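One contact in two related proteins. Structure 1 is putative sugar binding protein from Bacteroides vulgatus, which probably binds sugars for nutrient uptake at the bacterial outer membrane, as a calcium-containing member of the SusD family: PDB 3KEZ (chain A, 1.90 Å), residues Lys437-Ile442 and Lys454-Tyr459. Structure 2 is SusD superfamily protein from Bacteroides vulgatus: PDB 3MYV (chain B, 1.80 Å), residues Lys429-Ile434 and Glu446-Tyr451. Structure 2 is superposed on structure 1 by the backbone atoms of these residues (RMSD 0.47 Å); each is numbered along its deposited sequence.

Structure 1 (3KEZ); sequences KILLPI and KQNPGY.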
loop_
_atom_site.group_PDB
_atom_site.type_symbol
_atom_site.label_atom_id
_atom_site.label_comp_id
_atom_site.label_asym_id
_atom_site.label_seq_id
_atom_site.Cartn_x
_atom_site.Cartn_y
_atom_site.Cartn_z
ATOM N N LYS A 437 4.062 -14.214 13.911
ATOM C CA LYS A 437 3.814 -12.805 14.198
ATOM C C LYS A 437 3.922 -11.911 12.976
ATOM O O LYS A 437 3.732 -10.718 13.108
ATOM C CB LYS A 437 4.696 -12.287 15.338
ATOM C CG LYS A 437 4.519 -13.100 16.594
ATOM C CD LYS A 437 5.111 -12.469 17.870
ATOM C CE LYS A 437 4.036 -11.669 18.639
ATOM N NZ LYS A 437 4.535 -11.068 19.929
ATOM N N ILE A 438 4.160 -12.461 11.778
ATOM C CA ILE A 438 4.022 -11.636 10.581
ATOM C C ILE A 438 2.546 -11.276 10.344
ATOM O O ILE A 438 2.246 -10.380 9.546
ATOM C CB ILE A 438 4.558 -12.263 9.254
ATOM C CG1 ILE A 438 3.957 -13.652 9.057
ATOM C CG2 ILE A 438 6.073 -12.177 9.159
ATOM C CD1 ILE A 438 3.838 -14.039 7.634
ATOM N N LEU A 439 1.641 -12.006 11.018
ATOM C CA LEU A 439 0.207 -11.695 11.059
ATOM C C LEU A 439 -0.153 -10.984 12.366
ATOM O O LEU A 439 0.256 -11.426 13.436
ATOM C CB LEU A 439 -0.643 -12.981 10.983
ATOM C CG LEU A 439 -0.246 -13.944 9.877
ATOM C CD1 LEU A 439 -1.164 -15.155 9.847
ATOM C CD2 LEU A 439 -0.202 -13.229 8.482
ATOM N N LEU A 440 -0.923 -9.893 12.289
ATOM C CA LEU A 440 -1.507 -9.342 13.522
ATOM C C LEU A 440 -2.480 -10.389 14.082
ATOM O O LEU A 440 -3.115 -11.150 13.324
ATOM C CB LEU A 440 -2.224 -7.979 13.311
ATOM C CG LEU A 440 -1.397 -6.706 13.036
ATOM C CD1 LEU A 440 -2.280 -5.462 12.861
ATOM C CD2 LEU A 440 -0.370 -6.437 14.124
ATOM N N PRO A 441 -2.573 -10.461 15.418
ATOM C CA PRO A 441 -3.604 -11.320 15.949
ATOM C C PRO A 441 -4.989 -10.728 15.685
ATOM O O PRO A 441 -5.127 -9.495 15.484
ATOM C CB PRO A 441 -3.280 -11.368 17.443
ATOM C CG PRO A 441 -2.609 -10.015 17.728
ATOM C CD PRO A 441 -1.954 -9.587 16.448
ATOM N N ILE A 442 -6.014 -11.577 15.680
ATOM C CA ILE A 442 -7.400 -11.090 15.540
ATOM C C ILE A 442 -7.677 -10.220 16.763
ATOM O O ILE A 442 -7.294 -10.596 17.869
ATOM C CB ILE A 442 -8.424 -12.233 15.391
ATOM C CG1 ILE A 442 -8.127 -13.107 14.168
ATOM C CG2 ILE A 442 -9.837 -11.664 15.236
ATOM C CD1 ILE A 442 -8.103 -12.364 12.796
ATOM N N LYS A 454 -11.906 -17.367 14.584
ATOM C CA LYS A 454 -10.755 -18.161 15.009
ATOM C C LYS A 454 -9.487 -17.302 15.025
ATOM O O LYS A 454 -9.184 -16.568 14.067
ATOM C CB LYS A 454 -10.593 -19.383 14.115
ATOM C CG LYS A 454 -9.394 -20.280 14.528
ATOM C CD LYS A 454 -9.437 -21.674 13.890
ATOM C CE LYS A 454 -8.277 -22.530 14.415
ATOM N NZ LYS A 454 -8.421 -22.737 15.899
ATOM N N GLN A 455 -8.765 -17.380 16.131
ATOM C CA GLN A 455 -7.527 -16.629 16.297
ATOM C C GLN A 455 -6.443 -17.152 15.400
ATOM O O GLN A 455 -6.413 -18.354 15.077
ATOM C CB GLN A 455 -7.069 -16.741 17.757
ATOM C CG GLN A 455 -5.849 -15.923 18.133
ATOM C CD GLN A 455 -5.964 -14.452 17.822
ATOM O OE1 GLN A 455 -5.603 -14.007 16.728
ATOM N NE2 GLN A 455 -6.523 -13.693 18.758
ATOM N N ASN A 456 -5.511 -16.277 15.027
ATOM C CA ASN A 456 -4.337 -16.715 14.310
ATOM C C ASN A 456 -3.458 -17.624 15.176
ATOM O O ASN A 456 -3.418 -17.486 16.406
ATOM C CB ASN A 456 -3.545 -15.519 13.743
ATOM C CG ASN A 456 -4.173 -14.975 12.431
ATOM O OD1 ASN A 456 -4.644 -15.751 11.601
ATOM N ND2 ASN A 456 -4.180 -13.644 12.254
ATOM N N PRO A 457 -2.735 -18.548 14.529
ATOM C CA PRO A 457 -1.895 -19.533 15.228
ATOM C C PRO A 457 -0.773 -18.898 15.974
ATOM O O PRO A 457 -0.262 -17.863 15.551
ATOM C CB PRO A 457 -1.318 -20.363 14.079
ATOM C CG PRO A 457 -1.295 -19.470 12.935
ATOM C CD PRO A 457 -2.591 -18.680 13.072
ATOM N N GLY A 458 -0.384 -19.515 17.076
ATOM C CA GLY A 458 0.741 -19.051 17.864
ATOM C C GLY A 458 0.404 -18.010 18.908
ATOM O O GLY A 458 1.251 -17.678 19.752
ATOM N N TYR A 459 -0.827 -17.516 18.889
ATOM C CA TYR A 459 -1.251 -16.466 19.801
ATOM C C TYR A 459 -2.086 -17.047 20.935
ATOM O O TYR A 459 -1.886 -16.702 22.094
ATOM C CB TYR A 459 -2.087 -15.424 19.068
ATOM C CG TYR A 459 -1.279 -14.474 18.213
ATOM C CD1 TYR A 459 -0.448 -13.511 18.804
ATOM C CD2 TYR A 459 -1.362 -14.509 16.816
ATOM C CE1 TYR A 459 0.279 -12.616 18.019
ATOM C CE2 TYR A 459 -0.627 -13.641 16.043
ATOM C CZ TYR A 459 0.200 -12.696 16.647
ATOM O OH TYR A 459 0.930 -11.815 15.842
#
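Pro441 and Asn456 face each other with their CA atoms 5.7 Å apart, where two irregular segments, 437-442 and 454-459, run before and after helix 444-449 and pack together near the C-terminus of this SusD-family chain, away from the calcium site. Pro441 lies over one face of the Tyr459 ring: its CB sits 3.5 Å from the ring centroid and 2° off the normal, a CH-pi contact. At the ring's edge the phenol OH donates a hydrogen bond to Leu439 O (2.5 Å). Asn456 ND2 bonds Leu440 O (2.9 Å) and also Phe134 O, while its OD1 accepts from Arg163, so both ends of the amide are held. Gln455 has CG anti to its backbone N (chi1 -175°) and bends at chi2, bringing OE1 to Ile442 N (2.7 Å); the same oxygen accepts from Asn456 N. Leu439 crosses the Asn456 amide at about a right angle, CB 3.8 Å from ND2. Lys437 passes the phenol with CB 3.8 Å from Tyr459 OH, and its NZ bonds Phe70 O. Ile438 is buried and points away from the other segment.

How the two compare
Both structures hold the two segments together in the same way: CA atoms that can be compared coincide within the error, and Ile442(A), Gln455(A), Asn456(A) and Tyr459(A) keep their side chains in place, as do their counterparts. The hydrogen bonds from Tyr459(A) OH to Leu439(A) O and from Asn456(A) ND2 to Leu440(A) O recur as Tyr451(B) OH to Val431(B) O and Asn448(B) ND2 to Leu432(B) O. The main exchange across the contact is Leu439(A) against Val431(B). Both are buried, but CG and CD1 of Leu439(A) have no counterpart in Val431(B). CG2 of Val431(B), branching directly at CB, has none in Leu439(A); the touch on the amide of Asn456(A) or Asn448(B) is kept. At Ile438(A) against Cys430(B), SG of Cys430(B) falls 0.8 Å from CG1 of Ile438(A) after superposition, while CG2 of Ile438(A) has no counterpart. Lys437(A) and Lys429(B) turn oppositely at chi3, 94° against -76°; their NZ atoms stand 1.7 Å apart after superposition, while Lys437(A) CB and Lys429(B) CB stay by the OH of Tyr459(A) and Tyr451(B). Finally, psi is -46° at Tyr459(A) and 152° at Tyr451(B), and the carbonyl O atoms of Tyr459(A) and Tyr451(B) stand 2.2 Å apart after superposition, with the rings in place.

Structure 2 (3MYV); sequences KCVLPI and EQNPGY.
The CA atoms of Pro433 and Asn448 stand 5.8 Å apart between segments 429-434 and 446-451 of this SusD-family chain, neither of which is regular helix or strand. Over one face of the Tyr451 ring lies Pro433, with CB 3.5 Å from the ring centroid and 6° off the normal, a CH-pi contact. The phenol OH, at the ring's edge, donates a hydrogen bond to Val431 O (2.7 Å). Asn448 uses ND2 to bond Leu432 O (2.8 Å) and also Phe128 O, and OD1 accepts from Arg157, so both ends of the amide are held. With CG anti to the backbone N (chi1 -179°) and a bend at chi2, Gln447 delivers OE1 to Ile434 N (2.8 Å); Asn448 N donates to this oxygen too. Val431 crosses the Asn448 amide at about a right angle, CB 3.9 Å from ND2, with CG2 lodged between the backbone N and the carbonyl carbon. Lys429 runs by the phenol, CB 3.6 Å from Tyr451 OH, and its NZ bonds Phe63 O. Cys430 is buried and points away from the other segment.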
loop_
_atom_site.group_PDB
_atom_site.type_symbol
_atom_site.label_atom_id
_atom_site.label_comp_id
_atom_site.label_asym_id
_atom_site.label_seq_id
_atom_site.Cartn_x
_atom_site.Cartn_y
_atom_site.Cartn_z
ATOM N N LYS B 429 4.032 -14.166 14.178
ATOM C CA LYS B 429 3.700 -12.746 14.285
ATOM C C LYS B 429 3.911 -11.994 12.979
ATOM O O LYS B 429 3.879 -10.763 12.979
ATOM C CB LYS B 429 4.433 -12.105 15.463
ATOM C CG LYS B 429 3.991 -12.730 16.785
ATOM C CD LYS B 429 4.382 -11.929 17.980
ATOM C CE LYS B 429 5.863 -12.067 18.310
ATOM N NZ LYS B 429 6.146 -11.470 19.641
ATOM N N CYS B 430 4.091 -12.720 11.863
ATOM C CA CYS B 430 4.061 -12.070 10.540
ATOM C C CYS B 430 2.660 -11.636 10.127
ATOM O O CYS B 430 2.484 -10.968 9.097
ATOM C CB CYS B 430 4.718 -12.925 9.436
ATOM S SG CYS B 430 3.667 -14.289 8.773
ATOM N N VAL B 431 1.671 -11.994 10.948
ATOM C CA VAL B 431 0.341 -11.414 10.924
ATOM C C VAL B 431 -0.001 -10.874 12.299
ATOM O O VAL B 431 0.541 -11.338 13.314
ATOM C CB VAL B 431 -0.744 -12.438 10.504
ATOM C CG1 VAL B 431 -0.549 -12.847 9.029
ATOM C CG2 VAL B 431 -0.738 -13.674 11.425
ATOM N N LEU B 432 -0.881 -9.878 12.321
ATOM C CA LEU B 432 -1.423 -9.359 13.583
ATOM C C LEU B 432 -2.451 -10.307 14.154
ATOM O O LEU B 432 -3.063 -11.101 13.408
ATOM C CB LEU B 432 -2.090 -8.006 13.370
ATOM C CG LEU B 432 -1.171 -6.830 13.074
ATOM C CD1 LEU B 432 -2.012 -5.669 12.603
ATOM C CD2 LEU B 432 -0.269 -6.417 14.264
ATOM N N PRO B 433 -2.641 -10.263 15.487
ATOM C CA PRO B 433 -3.724 -11.073 16.032
ATOM C C PRO B 433 -5.107 -10.429 15.808
ATOM O O PRO B 433 -5.235 -9.199 15.682
ATOM C CB PRO B 433 -3.388 -11.130 17.512
ATOM C CG PRO B 433 -2.782 -9.758 17.775
ATOM C CD PRO B 433 -1.972 -9.467 16.533
ATOM N N ILE B 434 -6.122 -11.281 15.734
ATOM C CA ILE B 434 -7.510 -10.860 15.752
ATOM C C ILE B 434 -7.776 -10.215 17.133
ATOM O O ILE B 434 -7.427 -10.819 18.163
ATOM C CB ILE B 434 -8.477 -12.073 15.514
ATOM C CG1 ILE B 434 -8.169 -12.827 14.200
ATOM C CG2 ILE B 434 -9.946 -11.600 15.559
ATOM C CD1 ILE B 434 -8.237 -12.004 12.926
ATOM N N GLU B 446 -11.613 -18.253 14.788
ATOM C CA GLU B 446 -10.240 -18.649 15.070
ATOM C C GLU B 446 -9.327 -17.455 15.252
ATOM O O GLU B 446 -9.411 -16.496 14.514
ATOM C CB GLU B 446 -9.706 -19.516 13.947
ATOM C CG GLU B 446 -10.571 -20.729 13.751
ATOM C CD GLU B 446 -9.796 -21.935 13.339
ATOM O OE1 GLU B 446 -9.046 -22.454 14.187
ATOM O OE2 GLU B 446 -9.956 -22.370 12.180
ATOM N N GLN B 447 -8.442 -17.547 16.239
ATOM C CA GLN B 447 -7.346 -16.606 16.412
ATOM C C GLN B 447 -6.234 -17.066 15.473
ATOM O O GLN B 447 -6.160 -18.254 15.112
ATOM C CB GLN B 447 -6.884 -16.581 17.865
ATOM C CG GLN B 447 -5.744 -15.617 18.202
ATOM C CD GLN B 447 -5.994 -14.217 17.760
ATOM O OE1 GLN B 447 -5.650 -13.844 16.628
ATOM N NE2 GLN B 447 -6.632 -13.416 18.634
ATOM N N ASN B 448 -5.404 -16.140 15.031
ATOM C CA ASN B 448 -4.232 -16.526 14.250
ATOM C C ASN B 448 -3.334 -17.445 15.082
ATOM O O ASN B 448 -3.223 -17.284 16.293
ATOM C CB ASN B 448 -3.478 -15.294 13.721
ATOM C CG ASN B 448 -4.099 -14.762 12.447
ATOM O OD1 ASN B 448 -4.642 -15.539 11.658
ATOM N ND2 ASN B 448 -4.048 -13.438 12.234
ATOM N N PRO B 449 -2.727 -18.437 14.426
ATOM C CA PRO B 449 -1.955 -19.470 15.129
ATOM C C PRO B 449 -0.838 -18.837 15.955
ATOM O O PRO B 449 -0.290 -17.812 15.559
ATOM C CB PRO B 449 -1.357 -20.323 13.993
ATOM C CG PRO B 449 -1.656 -19.679 12.766
ATOM C CD PRO B 449 -2.728 -18.629 12.965
ATOM N N GLY B 450 -0.553 -19.407 17.120
ATOM C CA GLY B 450 0.540 -18.929 17.959
ATOM C C GLY B 450 0.113 -17.928 19.009
ATOM O O GLY B 450 0.666 -17.899 20.107
ATOM N N TYR B 451 -0.872 -17.097 18.688
ATOM C CA TYR B 451 -1.327 -16.089 19.618
ATOM C C TYR B 451 -2.176 -16.747 20.709
ATOM O O TYR B 451 -2.779 -17.780 20.454
ATOM C CB TYR B 451 -2.133 -15.012 18.879
ATOM C CG TYR B 451 -1.298 -14.031 18.090
ATOM C CD1 TYR B 451 -0.573 -13.045 18.732
ATOM C CD2 TYR B 451 -1.232 -14.091 16.697
ATOM C CE1 TYR B 451 0.187 -12.121 18.018
ATOM C CE2 TYR B 451 -0.488 -13.173 15.975
ATOM C CZ TYR B 451 0.218 -12.189 16.646
ATOM O OH TYR B 451 0.974 -11.279 15.955
#